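Local coordinates for protein TASOR (Homo sapiens, PDB 6SWG) that belongs to the HUSH complex, which maintains epigenetic silencing at H3K9me3-rich loci by promoting recruitment of the histone methyltransferase SETDB1 and of MORC2, at residues 67-70 with 71-75. Sequence-based numbering, arbitrary orientation.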
loop_
_atom_site.group_PDB
_atom_site.type_symbol
_atom_site.label_atom_id
_atom_site.label_comp_id
_atom_site.label_asym_id
_atom_site.label_seq_id
_atom_site.Cartn_x
_atom_site.Cartn_y
_atom_site.Cartn_z
ATOM N N ASP C 67 -15.802 -5.323 11.241
ATOM C CA ASP C 67 -17.029 -5.465 12.010
ATOM C C ASP C 67 -16.930 -4.731 13.337
ATOM O O ASP C 67 -17.877 -4.038 13.727
ATOM C CB ASP C 67 -17.329 -6.943 12.206
ATOM C CG ASP C 67 -17.572 -7.641 10.909
ATOM O OD1 ASP C 67 -17.835 -6.945 9.919
ATOM O OD2 ASP C 67 -17.512 -8.875 10.871
ATOM N N GLY C 68 -15.781 -4.844 14.026
ATOM C CA GLY C 68 -15.603 -4.133 15.280
ATOM C C GLY C 68 -15.735 -2.639 15.102
ATOM O O GLY C 68 -16.424 -1.970 15.880
ATOM N N LEU C 69 -15.108 -2.100 14.053
ATOM C CA LEU C 69 -15.270 -0.686 13.781
ATOM C C LEU C 69 -16.736 -0.349 13.511
ATOM O O LEU C 69 -17.251 0.661 14.014
ATOM C CB LEU C 69 -14.408 -0.263 12.603
ATOM C CG LEU C 69 -14.532 1.251 12.377
ATOM C CD1 LEU C 69 -13.889 1.985 13.585
ATOM C CD2 LEU C 69 -13.934 1.690 11.095
ATOM N N HIS C 70 -17.406 -1.157 12.676
ATOM C CA HIS C 70 -18.775 -0.845 12.282
ATOM C C HIS C 70 -19.655 -0.737 13.519
ATOM O O HIS C 70 -20.489 0.173 13.632
ATOM C CB HIS C 70 -19.306 -1.906 11.295
ATOM C CG HIS C 70 -20.590 -1.514 10.617
ATOM N ND1 HIS C 70 -20.643 -1.046 9.318
ATOM C CD2 HIS C 70 -21.875 -1.515 11.065
ATOM C CE1 HIS C 70 -21.904 -0.776 9.001
ATOM N NE2 HIS C 70 -22.670 -1.052 10.043
ATOM N N GLU C 71 -19.427 -1.608 14.496
ATOM C CA GLU C 71 -20.254 -1.552 15.694
ATOM C C GLU C 71 -19.916 -0.332 16.549
ATOM O O GLU C 71 -20.820 0.372 17.025
ATOM C CB GLU C 71 -20.111 -2.847 16.477
ATOM C CG GLU C 71 -20.530 -4.099 15.661
ATOM C CD GLU C 71 -21.861 -3.954 14.868
ATOM O OE1 GLU C 71 -22.798 -3.254 15.339
ATOM O OE2 GLU C 71 -21.962 -4.558 13.766
ATOM N N LYS C 72 -18.631 -0.037 16.753
ATOM C CA LYS C 72 -18.341 1.131 17.569
ATOM C C LYS C 72 -18.965 2.373 16.943
ATOM O O LYS C 72 -19.507 3.242 17.632
ATOM C CB LYS C 72 -16.844 1.313 17.734
ATOM C CG LYS C 72 -16.153 0.143 18.395
ATOM C CD LYS C 72 -14.678 0.529 18.710
ATOM C CE LYS C 72 -13.635 -0.510 18.199
ATOM N NZ LYS C 72 -12.982 -0.219 16.867
ATOM N N LEU C 73 -18.926 2.457 15.625
ATOM C CA LEU C 73 -19.419 3.657 14.966
ATOM C C LEU C 73 -20.945 3.716 14.991
ATOM O O LEU C 73 -21.524 4.799 15.119
ATOM C CB LEU C 73 -18.889 3.712 13.533
ATOM C CG LEU C 73 -17.373 3.843 13.400
ATOM C CD1 LEU C 73 -16.954 4.116 11.960
ATOM C CD2 LEU C 73 -16.793 4.979 14.248
ATOM N N ASN C 74 -21.625 2.585 14.851
ATOM C CA ASN C 74 -23.071 2.644 15.002
ATOM C C ASN C 74 -23.435 3.079 16.399
ATOM O O ASN C 74 -24.400 3.823 16.600
ATOM C CB ASN C 74 -23.690 1.301 14.699
ATOM C CG ASN C 74 -23.752 1.053 13.234
ATOM O OD1 ASN C 74 -23.529 1.979 12.433
ATOM N ND2 ASN C 74 -24.065 -0.185 12.845
ATOM N N THR C 75 -22.675 2.605 17.380
ATOM C CA THR C 75 -22.927 3.002 18.752
ATOM C C THR C 75 -22.828 4.498 18.890
ATOM O O THR C 75 -23.697 5.125 19.503
ATOM C CB THR C 75 -21.940 2.318 19.686
ATOM O OG1 THR C 75 -22.243 0.913 19.759
ATOM C CG2 THR C 75 -22.072 2.895 21.072
#
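His70 meets Asn74 one helical turn further along, their imidazole and carboxamide planes standing 83° apart, almost perpendicular. The amide nitrogen ND2 of Asn74 lies 3.1 Å from CD2 of His70 and comes to the ring obliquely. His70 has CG trans to its own backbone N (chi1 -168°), which carries the ring to the carbonyl side, where Asn74 lies. The backbones of the same two residues are joined as well: Asn74 N donates to His70 O over 2.9 Å at an N-H...O angle of 160°. Leu69 makes the apolar counterpart with Leu73: CG of Leu69 is 3.8 Å from CD1 of Leu73, and Leu73 N bonds to Leu69 O at 2.9 Å. Both leucines are buried and pack on side chains of the partner protein, a separate chain: Leu69 on an aromatic one, Leu73 on an apolar one. Glu71, more open to solvent, keeps CG beside its backbone N, which sets CG 3.3 Å from Asp67 O, the carbonyl that receives the Glu71 N-H. At the far end, Glu71 O is shared by Thr75 N and Thr75 OG1, the hydroxyl donating from above the carbonyl plane at 3.1 Å. The i+4 to i bonds identify an alpha-helix, helix 63-79 of this TASOR fragment; buried leucines four apart, against polar His70, Glu71 and Asn74, make it amphipathic.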